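Local coordinates for protein mannuronan C5-epimerase (Pseudomonas syringae pv. tomato, PDB 4NK6) that epimerises beta-D-mannuronate residues of the polysaccharide alginate to alpha-L-guluronate in the periplasm and helps channel the new polymer toward the outer-membrane exporter, at residues Asn96-Val101 with Gly115-Arg120; Asn164-Ser167 with Gly172-Ala175; Arg229-Gly234 with Arg276-Ile281; Asn261-Arg264 with Gly270-Pro273; Leu346-Asn351 with Thr400-Glu405. All blocks are in the same frame, centred on the assembly; numbering follows the deposited sequence.

Overall arrangement
All five contacts lie along one elongated chain built on a right-handed parallel beta-helix. Interaction 1 joins helix 97-103 to strand 116-119, and interaction 2, about 16 Å away between centres, closes the hairpin of strands 162-167 and 172-173. Interaction 4 sits about 6 Å from the chain centre, within the stretch of sequence spanned by interaction 3; the two touch through Leu-280 CD1 and Pro-273 CB at 3.4 Å. Interaction 5 comes last, about 45 Å from interaction 1 between centres, on a long returning loop. Interactions 3, 4 and 5 each have a side chain about 10 or 11 Å from that of His-274, the inferred proton acceptor; 1 and 2 lie away from it.

Interaction 1 of 5, residues Asn96-Val101 with Gly115-Arg120; sequences NLQDLV and GVYVAR
Helix 97-101, which offers Leu-97, Gln-98 and Val-101, passes strand 116-119, which answers with Tyr-117, at a segment-axis separation of 10.8 Å and with 64° between their N-to-C directions. One aromatic side chain bridges that gap: CB of Tyr-117 points at the helix, and its ring enters among the three helical side chains. Val-101 meets it with a single branch. CG1 takes the place anti to the backbone N (chi1 175°), which leaves CG2 to approach Tyr-117 CD1 at 3.5 Å. Leu-97 CD2 lies 3.8 Å from Tyr-117 CD2, the two side chains running past each other in opposite senses. Gln-98 secures the far end of the ring. A bend in the middle of its chain brings NE2 within 2.9 Å of Tyr-117 OH, a nearly straight bond (163° at the hydrogen) with the hydroxyl oxygen close to the amide plane. The same NE2 also bonds Thr-137 OG1, so two partners fix the turn of the amide. The start of the helix is defined by a capping box: Asp-99 N donates to Asn-96 OD1 at 2.9 Å, and Asn-96 N returns a bond to Asp-99 OD2 at 3.0 Å. Strand 116-119 pairs in parallel with 139-143 and antiparallel with 109-113, so the arrangement is that of a capped helix laid against the N-terminal strands of a parallel beta-solenoid.

Interaction 2 of 5, residues Asn164-Ser167 with Gly172-Ala175; sequences NAWS and GLAA
Trp-166 lays its six-membered ring over the backbone of Gly-172: Gly-172 CA stands 3.6 Å from the centroid of that ring and 17° off its normal, a CH-pi contact. The CB of Trp-166 points away from the partner strand, and the ring gets back to it because CG is anti to the backbone N (chi1 -168°). Gly-172 O lies above the same indole, offset toward its rim and 3.5 Å from Trp-166 CD2; Arg-141 adds a cation-pi contact to this ring system. The backbones form a short antiparallel hairpin in which strand 172-173 folds back on strand 162-167 of the beta-helix. Ser-167 and Gly-172 make the hydrogen-bonded pair, with Ser-167 N to Gly-172 O at 2.9 Å and a longer return bond from Gly-172 N to Ser-167 O at 3.3 Å. Trp-166 and Leu-173 follow as the non-hydrogen-bonded pair, their side chains diverging. The third bond, Ala-174 N to Ala-165 O at 3.0 Å, is straight at the hydrogen (169°), but the donor sits above the carbonyl plane. An inverse gamma turn centred on Ala-174 then bends the chain away. Leu-173 slants across toward Asn-164, placing CD2 3.5 Å from Asn-164 CB, at the root of an amide whose ND2 is bonded to Glu-139. Ala-165 CB and Ala-174 CB pack at 4.1 Å, while Ser-167 OG is engaged by Glu-145.

Interaction 3 of 5, residues Arg229-Gly234 with Arg276-Ile281; sequences RGEPTG and RSHGLI
Glu-231 and His-278 meet across two loops whose backbones stay well apart, the nearest CA atoms being those of Glu-231 and Ser-277 at 8.8 Å; the two side chains cross at about a right angle. The histidine has the less common first torsion, chi1 56°, which sets CG between the backbone N and the carbonyl carbon; from there the ring turns its NE2 edge to the glutamate. Glu-231 has CG beside its backbone N and is extended beyond it, so its carboxylate reaches the ring edge. The resulting bond, His-278 NE2 to Glu-231 OE1, is short at 2.6 Å and somewhat bent, 150° at the hydrogen. OE1 accepts through its syn lone pair and lies 19° out of the ring plane. The other oxygen is held as well: a water donates to Glu-231 OE2 at 2.5 Å and to Arg-276 O at 2.7 Å, spending both its protons and linking the carboxylate to the second loop again. Arg-276 O also approaches the ring edge in its plane, 3.5 Å from His-278 CD2. With both oxygens engaged, rotation of the carboxylate should be restrained. Arg-254 packs on both Glu-231 and His-278. The motif is a His-carboxylate hydrogen bond, here at the surface of the beta-helix, with the His-278 side chain about 11 Å from that of His-274, the inferred proton acceptor.

Interaction 4 of 5, residues Asn261-Arg264 with Gly270-Pro273; sequences NTYR and GIDP
Tyr-263 is the residue of 261-264 that meets Gly-270 and Ile-271, and its neighbours in sequence tie the strand into the coils alongside. Asn-261 comes first: its OD1 accepts from Ser-239 N and its ND2 donates to Ile-236 O, bonds that link it to the preceding coil. Thr-262 continues the parallel ladder through backbone bonds to Ser-239 and Phe-241. Tyr-263 then turns inward, with CG anti to the carbonyl carbon (chi1 -76°), and offers a ring face to Ile-271. The isoleucine CG1 stands 3.9 Å from the ring centroid and 14° off the normal, a CH-pi contact, while Ile-271 CD1 reaches Tyr-263 CE2 at 3.7 Å. Gly-270 O comes in obliquely on the same side as the isoleucine, 3.7 Å from Tyr-263 CD1. Phe-241 stacks on Tyr-263, forming part of an aromatic stack between successive coils, as is known inside parallel beta-helices. No hydrogen bond joins the two segments, so this buried junction inside the beta-helix rests on dispersion and hydrophobic packing between an aromatic face and an aliphatic branch.

Interaction 5 of 5, residues Leu346-Asn351 with Thr400-Glu405; sequences LYESGN and TDRDIE
Glu-348 and Arg-402 span two backbones that never come close, the nearest CA atoms, those of Glu-348 and Ile-404, being 11.8 Å apart. Glu-348 stands just past strand 344-347 of the right-handed beta-helix, and Arg-402 belongs to the long loop that joins strands 388-393 and 414-418 and folds back over the solenoid. The arginine crosses the gap with a chain extended from CG to NE, starting with CG anti to the backbone N (chi1 -172°). Its guanidinium passes beside the bent glutamate, and Glu-348 CG lies over one face of it, 4.0 Å from Arg-402 NH2. The salt bridge is long: Glu-348 OE1 is 3.6 Å from Arg-402 NH1. Because OE1 lies well out of the guanidinium plane, no N-H points at it and the direct attraction is one of charge; the carboxylate and guanidinium planes are 76° apart. Each group has a firmer partner elsewhere, Glu-348 OE2 with Arg-370 NE and Asn-371 ND2, and Arg-402 NE with Asp-407 O. Within the loop, Arg-402 N donates to Thr-400 OG1 at 3.2 Å, an ST turn that shapes the backbone at the root of the arginine. The Arg-402 side chain is about 10 Å from that of His-274, the inferred proton acceptor. One water bridges the pair, 2.7 Å from Glu-348 OE1, and accepts from Arg-402 NH1 at 2.9 Å in the guanidinium plane.

Interaction 1 of 5, residues Asn96-Val101 with Gly115-Arg120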
# COMPACT_ATOMS: atom_id res chain seq x y z
N ASN A 96 9.99 -11.27 -21.35
CA ASN A 96 9.10 -10.11 -21.42
C ASN A 96 7.69 -10.49 -21.92
O ASN A 96 7.48 -11.62 -22.35
CB ASN A 96 9.73 -8.93 -22.20
CG ASN A 96 10.05 -9.27 -23.65
OD1 ASN A 96 9.23 -9.86 -24.36
ND2 ASN A 96 11.24 -8.87 -24.10
N LEU A 97 6.74 -9.57 -21.83
CA LEU A 97 5.36 -9.89 -22.21
C LEU A 97 5.25 -10.29 -23.69
O LEU A 97 4.45 -11.16 -24.05
CB LEU A 97 4.42 -8.73 -21.88
CG LEU A 97 2.93 -8.92 -22.21
CD1 LEU A 97 2.36 -10.19 -21.58
CD2 LEU A 97 2.14 -7.71 -21.74
N GLN A 98 6.06 -9.66 -24.54
CA GLN A 98 6.06 -10.01 -25.96
C GLN A 98 6.53 -11.45 -26.18
O GLN A 98 6.03 -12.13 -27.08
CB GLN A 98 6.89 -9.01 -26.80
CG GLN A 98 6.16 -7.70 -27.10
CD GLN A 98 5.78 -6.95 -25.83
OE1 GLN A 98 6.59 -6.84 -24.91
NE2 GLN A 98 4.54 -6.46 -25.76
N ASP A 99 7.46 -11.91 -25.35
CA ASP A 99 7.94 -13.29 -25.43
C ASP A 99 6.82 -14.27 -25.06
O ASP A 99 6.64 -15.30 -25.71
CB ASP A 99 9.15 -13.52 -24.52
CG ASP A 99 10.37 -12.70 -24.92
OD1 ASP A 99 10.62 -12.51 -26.13
OD2 ASP A 99 11.09 -12.23 -24.01
N LEU A 100 6.07 -13.95 -24.01
CA LEU A 100 4.94 -14.78 -23.59
C LEU A 100 3.90 -14.94 -24.69
O LEU A 100 3.37 -16.03 -24.91
CB LEU A 100 4.25 -14.17 -22.36
CG LEU A 100 4.90 -14.27 -20.99
CD1 LEU A 100 3.98 -13.63 -19.95
CD2 LEU A 100 5.21 -15.71 -20.63
N VAL A 101 3.59 -13.84 -25.36
CA VAL A 101 2.55 -13.84 -26.39
C VAL A 101 2.93 -14.79 -27.53
O VAL A 101 2.09 -15.53 -28.05
CB VAL A 101 2.28 -12.42 -26.93
CG1 VAL A 101 1.30 -12.46 -28.09
CG2 VAL A 101 1.75 -11.52 -25.80
N GLY A 115 -0.32 -4.22 -29.41
CA GLY A 115 0.15 -3.86 -28.09
C GLY A 115 -0.85 -4.01 -26.96
O GLY A 115 -0.56 -3.66 -25.81
N VAL A 116 -2.04 -4.52 -27.27
CA VAL A 116 -3.08 -4.72 -26.25
C VAL A 116 -3.36 -6.22 -26.09
O VAL A 116 -3.74 -6.89 -27.05
CB VAL A 116 -4.39 -4.00 -26.62
CG1 VAL A 116 -5.45 -4.23 -25.55
CG2 VAL A 116 -4.16 -2.52 -26.83
N TYR A 117 -3.18 -6.74 -24.88
CA TYR A 117 -3.24 -8.18 -24.65
C TYR A 117 -4.24 -8.58 -23.56
O TYR A 117 -4.39 -7.87 -22.58
CB TYR A 117 -1.85 -8.69 -24.25
CG TYR A 117 -0.75 -8.19 -25.15
CD1 TYR A 117 -0.44 -8.85 -26.33
CD2 TYR A 117 -0.03 -7.05 -24.82
CE1 TYR A 117 0.57 -8.38 -27.16
CE2 TYR A 117 0.98 -6.58 -25.64
CZ TYR A 117 1.28 -7.25 -26.81
OH TYR A 117 2.28 -6.78 -27.62
N VAL A 118 -4.90 -9.72 -23.74
CA VAL A 118 -5.78 -10.27 -22.71
C VAL A 118 -5.22 -11.58 -22.15
O VAL A 118 -5.06 -12.55 -22.89
CB VAL A 118 -7.21 -10.55 -23.23
CG1 VAL A 118 -8.09 -11.07 -22.09
CG2 VAL A 118 -7.82 -9.30 -23.84
N ALA A 119 -4.91 -11.60 -20.86
CA ALA A 119 -4.46 -12.83 -20.20
C ALA A 119 -5.65 -13.60 -19.65
O ALA A 119 -6.47 -13.04 -18.91
CB ALA A 119 -3.48 -12.52 -19.08
N ARG A 120 -5.76 -14.88 -20.00
CA ARG A 120 -6.88 -15.68 -19.51
C ARG A 120 -6.43 -16.79 -18.55
O ARG A 120 -7.17 -17.73 -18.28
CB ARG A 120 -7.69 -16.24 -20.68
CG ARG A 120 -8.35 -15.14 -21.50
CD ARG A 120 -9.40 -15.70 -22.43
NE ARG A 120 -10.01 -14.65 -23.25
CZ ARG A 120 -9.55 -14.26 -24.43
NH1 ARG A 120 -8.46 -14.82 -24.94
NH2 ARG A 120 -10.17 -13.30 -25.11

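Interaction 2 of 5, residues Asn164-Ser167 with Gly172-Ala175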
# COMPACT_ATOMS: atom_id res chain seq x y z
N ASN A 164 -4.49 -3.70 -16.19
CA ASN A 164 -5.82 -3.45 -15.66
C ASN A 164 -6.61 -4.72 -15.43
O ASN A 164 -6.53 -5.65 -16.23
CB ASN A 164 -6.60 -2.52 -16.59
CG ASN A 164 -6.05 -1.10 -16.61
OD1 ASN A 164 -5.83 -0.50 -15.57
ND2 ASN A 164 -5.84 -0.56 -17.81
N ALA A 165 -7.37 -4.74 -14.34
CA ALA A 165 -8.37 -5.78 -14.13
C ALA A 165 -9.48 -5.55 -15.15
O ALA A 165 -10.07 -4.47 -15.21
CB ALA A 165 -8.93 -5.68 -12.72
N TRP A 166 -9.77 -6.58 -15.94
CA TRP A 166 -10.63 -6.43 -17.11
C TRP A 166 -11.81 -7.40 -17.12
O TRP A 166 -11.64 -8.62 -16.99
CB TRP A 166 -9.79 -6.61 -18.38
CG TRP A 166 -10.50 -6.22 -19.65
CD1 TRP A 166 -11.15 -7.04 -20.52
CD2 TRP A 166 -10.61 -4.89 -20.18
NE1 TRP A 166 -11.67 -6.31 -21.56
CE2 TRP A 166 -11.35 -4.98 -21.38
CE3 TRP A 166 -10.17 -3.63 -19.76
CZ2 TRP A 166 -11.66 -3.87 -22.16
CZ3 TRP A 166 -10.47 -2.52 -20.54
CH2 TRP A 166 -11.21 -2.65 -21.72
N SER A 167 -13.01 -6.86 -17.26
CA SER A 167 -14.20 -7.70 -17.40
C SER A 167 -14.46 -7.93 -18.88
O SER A 167 -14.73 -6.99 -19.63
CB SER A 167 -15.40 -7.03 -16.72
OG SER A 167 -16.60 -7.74 -16.99
N GLY A 172 -14.73 -3.83 -20.52
CA GLY A 172 -14.16 -2.65 -19.89
C GLY A 172 -13.53 -3.04 -18.57
O GLY A 172 -13.44 -4.22 -18.25
N LEU A 173 -13.07 -2.04 -17.82
CA LEU A 173 -12.49 -2.26 -16.50
C LEU A 173 -13.47 -3.00 -15.60
O LEU A 173 -14.68 -2.79 -15.70
CB LEU A 173 -12.12 -0.93 -15.85
CG LEU A 173 -11.01 -0.11 -16.53
CD1 LEU A 173 -10.79 1.24 -15.81
CD2 LEU A 173 -9.74 -0.92 -16.54
N ALA A 174 -12.94 -3.86 -14.74
CA ALA A 174 -13.76 -4.55 -13.74
C ALA A 174 -14.14 -3.61 -12.61
O ALA A 174 -13.68 -3.77 -11.48
CB ALA A 174 -13.01 -5.76 -13.19
N ALA A 175 -15.00 -2.63 -12.91
CA ALA A 175 -15.36 -1.59 -11.95
C ALA A 175 -15.86 -2.21 -10.64
O ALA A 175 -16.56 -3.22 -10.66
CB ALA A 175 -16.42 -0.65 -12.54

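Interaction 3 of 5, residues Arg229-Gly234 with Arg276-Ile281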
# COMPACT_ATOMS: atom_id res chain seq x y z
N ARG A 229 13.30 -16.77 3.11
CA ARG A 229 13.67 -16.12 1.86
C ARG A 229 14.18 -14.69 2.01
O ARG A 229 14.82 -14.15 1.10
CB ARG A 229 12.49 -16.15 0.89
CG ARG A 229 12.25 -17.50 0.25
CD ARG A 229 13.54 -18.01 -0.38
NE ARG A 229 13.30 -19.12 -1.29
CZ ARG A 229 13.63 -20.39 -1.04
NH1 ARG A 229 13.37 -21.32 -1.95
NH2 ARG A 229 14.21 -20.72 0.10
N GLY A 230 13.90 -14.05 3.13
CA GLY A 230 14.22 -12.64 3.26
C GLY A 230 13.00 -11.83 2.86
O GLY A 230 12.19 -12.25 2.02
N GLU A 231 12.85 -10.67 3.46
CA GLU A 231 11.65 -9.89 3.24
C GLU A 231 11.64 -9.28 1.84
O GLU A 231 12.69 -8.91 1.31
CB GLU A 231 11.53 -8.82 4.34
CG GLU A 231 11.68 -9.43 5.73
CD GLU A 231 11.45 -8.45 6.86
OE1 GLU A 231 12.03 -7.34 6.83
OE2 GLU A 231 10.69 -8.79 7.79
N PRO A 232 10.46 -9.22 1.21
CA PRO A 232 10.41 -8.69 -0.16
C PRO A 232 10.70 -7.19 -0.15
O PRO A 232 10.62 -6.56 0.90
CB PRO A 232 8.95 -8.94 -0.57
CG PRO A 232 8.18 -8.93 0.74
CD PRO A 232 9.12 -9.54 1.75
N THR A 233 11.06 -6.64 -1.31
CA THR A 233 11.27 -5.20 -1.42
C THR A 233 10.99 -4.72 -2.85
O THR A 233 10.56 -5.51 -3.70
CB THR A 233 12.68 -4.80 -1.01
OG1 THR A 233 12.75 -3.38 -0.83
CG2 THR A 233 13.71 -5.25 -2.06
N GLY A 234 11.22 -3.43 -3.10
CA GLY A 234 11.00 -2.86 -4.41
C GLY A 234 10.53 -1.42 -4.43
O GLY A 234 10.57 -0.73 -3.41
N ARG A 276 4.63 -5.29 10.70
CA ARG A 276 6.07 -5.37 10.90
C ARG A 276 6.88 -5.07 9.63
O ARG A 276 7.98 -5.56 9.45
CB ARG A 276 6.45 -6.74 11.51
CG ARG A 276 5.72 -7.03 12.84
CD ARG A 276 5.79 -8.51 13.26
NE ARG A 276 5.14 -9.40 12.29
CZ ARG A 276 3.82 -9.54 12.17
NH1 ARG A 276 3.31 -10.37 11.26
NH2 ARG A 276 2.99 -8.87 12.97
N SER A 277 6.31 -4.27 8.73
CA SER A 277 7.10 -3.72 7.64
C SER A 277 7.93 -2.57 8.23
O SER A 277 7.57 -2.03 9.27
CB SER A 277 6.18 -3.23 6.52
OG SER A 277 5.41 -4.31 5.97
N HIS A 278 9.03 -2.21 7.58
CA HIS A 278 9.93 -1.22 8.15
C HIS A 278 10.84 -0.58 7.10
O HIS A 278 11.18 -1.20 6.10
CB HIS A 278 10.77 -1.88 9.24
CG HIS A 278 11.53 -3.07 8.74
ND1 HIS A 278 12.81 -2.98 8.24
CD2 HIS A 278 11.18 -4.37 8.64
CE1 HIS A 278 13.22 -4.18 7.87
NE2 HIS A 278 12.25 -5.04 8.09
N GLY A 279 11.26 0.66 7.36
CA GLY A 279 12.17 1.36 6.47
C GLY A 279 11.45 1.83 5.22
O GLY A 279 12.07 2.13 4.21
N LEU A 280 10.13 1.89 5.28
CA LEU A 280 9.37 2.27 4.10
C LEU A 280 9.53 3.76 3.82
O LEU A 280 9.66 4.57 4.73
CB LEU A 280 7.90 1.91 4.27
CG LEU A 280 7.58 0.49 4.76
CD1 LEU A 280 6.09 0.31 4.79
CD2 LEU A 280 8.22 -0.58 3.87
N ILE A 281 9.52 4.10 2.53
CA ILE A 281 9.62 5.48 2.08
C ILE A 281 8.37 5.81 1.26
O ILE A 281 8.21 5.37 0.12
CB ILE A 281 10.90 5.71 1.23
CG1 ILE A 281 12.15 5.53 2.10
CG2 ILE A 281 10.89 7.11 0.60
CD1 ILE A 281 13.47 5.49 1.30
O HOH W 1 9.54 -7.77 9.74

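Interaction 4 of 5, residues Asn261-Arg264 with Gly270-Pro273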
# COMPACT_ATOMS: atom_id res chain seq x y z
N ASN A 261 3.33 8.84 -6.85
CA ASN A 261 2.16 8.18 -7.42
C ASN A 261 0.88 8.95 -7.18
O ASN A 261 0.80 9.78 -6.29
CB ASN A 261 2.00 6.77 -6.86
CG ASN A 261 3.24 5.93 -7.05
OD1 ASN A 261 3.58 5.55 -8.17
ND2 ASN A 261 3.93 5.63 -5.95
N THR A 262 -0.14 8.65 -7.99
CA THR A 262 -1.49 9.11 -7.72
C THR A 262 -2.36 7.91 -7.35
O THR A 262 -2.48 6.95 -8.12
CB THR A 262 -2.08 9.86 -8.94
OG1 THR A 262 -1.41 11.12 -9.11
CG2 THR A 262 -3.56 10.13 -8.74
N TYR A 263 -2.92 7.95 -6.14
CA TYR A 263 -3.87 6.95 -5.67
C TYR A 263 -5.24 7.59 -5.61
O TYR A 263 -5.53 8.36 -4.69
CB TYR A 263 -3.47 6.43 -4.28
CG TYR A 263 -2.30 5.47 -4.33
CD1 TYR A 263 -2.51 4.11 -4.48
CD2 TYR A 263 -0.99 5.93 -4.27
CE1 TYR A 263 -1.45 3.22 -4.56
CE2 TYR A 263 0.09 5.06 -4.34
CZ TYR A 263 -0.15 3.70 -4.49
OH TYR A 263 0.90 2.82 -4.57
N ARG A 264 -6.08 7.29 -6.58
CA ARG A 264 -7.34 8.01 -6.72
C ARG A 264 -8.55 7.08 -6.66
O ARG A 264 -8.58 6.04 -7.32
CB ARG A 264 -7.36 8.83 -8.01
CG ARG A 264 -7.17 8.00 -9.28
CD ARG A 264 -7.24 8.85 -10.55
NE ARG A 264 -8.47 9.64 -10.63
CZ ARG A 264 -8.72 10.53 -11.59
NH1 ARG A 264 -9.87 11.21 -11.59
NH2 ARG A 264 -7.83 10.76 -12.55
N GLY A 270 -6.03 3.94 0.38
CA GLY A 270 -5.08 4.28 -0.66
C GLY A 270 -3.80 3.47 -0.51
O GLY A 270 -3.53 2.59 -1.31
N ILE A 271 -3.04 3.75 0.54
CA ILE A 271 -1.77 3.09 0.80
C ILE A 271 -1.82 2.49 2.21
O ILE A 271 -2.00 3.22 3.18
CB ILE A 271 -0.60 4.12 0.73
CG1 ILE A 271 -0.65 4.92 -0.58
CG2 ILE A 271 0.75 3.42 0.84
CD1 ILE A 271 0.50 5.94 -0.73
N ASP A 272 -1.66 1.17 2.31
CA ASP A 272 -1.92 0.46 3.57
C ASP A 272 -0.81 -0.52 3.96
O ASP A 272 -1.02 -1.74 3.98
CB ASP A 272 -3.28 -0.27 3.45
CG ASP A 272 -3.62 -1.15 4.66
OD1 ASP A 272 -3.39 -0.74 5.82
OD2 ASP A 272 -4.12 -2.27 4.44
N PRO A 273 0.40 -0.01 4.28
CA PRO A 273 1.47 -0.90 4.74
C PRO A 273 1.13 -1.54 6.09
O PRO A 273 0.51 -0.88 6.92
CB PRO A 273 2.66 0.05 4.92
CG PRO A 273 2.35 1.23 4.05
CD PRO A 273 0.86 1.39 4.19

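Interaction 5 of 5, residues Leu346-Asn351 with Thr400-Glu405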
# COMPACT_ATOMS: atom_id res chain seq x y z
N LEU A 346 -3.33 9.20 15.32
CA LEU A 346 -2.45 8.21 15.91
C LEU A 346 -3.23 7.33 16.88
O LEU A 346 -3.83 7.82 17.84
CB LEU A 346 -1.27 8.85 16.65
CG LEU A 346 -0.34 9.84 15.92
CD1 LEU A 346 1.04 9.75 16.50
CD2 LEU A 346 -0.30 9.65 14.43
N TYR A 347 -3.23 6.04 16.61
CA TYR A 347 -3.93 5.07 17.43
C TYR A 347 -2.90 4.15 18.08
O TYR A 347 -2.28 3.33 17.38
CB TYR A 347 -4.81 4.19 16.54
CG TYR A 347 -6.10 4.78 16.01
CD1 TYR A 347 -7.04 5.36 16.86
CD2 TYR A 347 -6.40 4.70 14.66
CE1 TYR A 347 -8.24 5.85 16.36
CE2 TYR A 347 -7.59 5.20 14.16
CZ TYR A 347 -8.51 5.76 15.01
OH TYR A 347 -9.69 6.24 14.49
N GLU A 348 -2.72 4.27 19.39
CA GLU A 348 -1.86 3.37 20.15
C GLU A 348 -0.49 3.20 19.50
O GLU A 348 0.02 2.09 19.38
CB GLU A 348 -2.54 2.00 20.31
CG GLU A 348 -3.82 2.01 21.17
CD GLU A 348 -5.00 2.71 20.48
OE1 GLU A 348 -5.33 2.35 19.33
OE2 GLU A 348 -5.61 3.60 21.10
N SER A 349 0.07 4.31 19.03
CA SER A 349 1.32 4.28 18.27
C SER A 349 2.22 5.42 18.75
O SER A 349 2.15 6.54 18.23
CB SER A 349 1.05 4.43 16.77
OG SER A 349 0.40 3.28 16.25
N GLY A 350 3.06 5.12 19.73
CA GLY A 350 3.90 6.12 20.37
C GLY A 350 5.25 6.32 19.70
O GLY A 350 5.58 5.63 18.74
N ASN A 351 6.02 7.28 20.21
CA ASN A 351 7.39 7.52 19.77
C ASN A 351 7.51 7.82 18.28
O ASN A 351 8.35 7.24 17.58
CB ASN A 351 8.29 6.36 20.18
CG ASN A 351 8.34 6.18 21.70
OD1 ASN A 351 9.03 6.92 22.39
ND2 ASN A 351 7.59 5.22 22.21
N THR A 400 -13.48 -4.61 23.66
CA THR A 400 -13.89 -4.18 22.33
C THR A 400 -13.60 -5.34 21.39
O THR A 400 -13.31 -6.45 21.85
CB THR A 400 -13.14 -2.92 21.86
OG1 THR A 400 -11.74 -3.21 21.77
CG2 THR A 400 -13.35 -1.77 22.84
N ASP A 401 -13.66 -5.11 20.09
CA ASP A 401 -13.36 -6.17 19.12
C ASP A 401 -11.84 -6.37 18.98
O ASP A 401 -11.40 -7.30 18.31
CB ASP A 401 -13.99 -5.86 17.77
N ARG A 402 -11.06 -5.51 19.63
CA ARG A 402 -9.60 -5.56 19.55
C ARG A 402 -9.02 -6.85 20.13
O ARG A 402 -9.49 -7.36 21.15
CB ARG A 402 -9.00 -4.36 20.28
CG ARG A 402 -7.50 -4.21 20.10
CD ARG A 402 -6.98 -3.00 20.86
NE ARG A 402 -5.61 -2.67 20.49
CZ ARG A 402 -5.28 -1.78 19.56
NH1 ARG A 402 -6.22 -1.14 18.88
NH2 ARG A 402 -4.00 -1.54 19.29
N ASP A 403 -8.00 -7.38 19.46
CA ASP A 403 -7.25 -8.54 19.95
C ASP A 403 -6.11 -8.01 20.81
O ASP A 403 -5.07 -7.57 20.29
CB ASP A 403 -6.71 -9.34 18.76
CG ASP A 403 -6.00 -10.63 19.18
OD1 ASP A 403 -5.52 -10.72 20.33
OD2 ASP A 403 -5.92 -11.54 18.34
N ILE A 404 -6.30 -8.05 22.12
CA ILE A 404 -5.37 -7.46 23.08
C ILE A 404 -4.04 -8.20 23.13
O ILE A 404 -3.00 -7.60 23.40
CB ILE A 404 -5.99 -7.42 24.49
CG1 ILE A 404 -7.35 -6.73 24.45
CG2 ILE A 404 -5.07 -6.71 25.48
CD1 ILE A 404 -7.30 -5.33 23.91
N GLU A 405 -4.08 -9.51 22.86
CA GLU A 405 -2.87 -10.31 22.85
C GLU A 405 -1.97 -9.92 21.67
O GLU A 405 -0.77 -9.71 21.83
CB GLU A 405 -3.20 -11.81 22.80
O HOH W 2 -4.48 0.69 17.40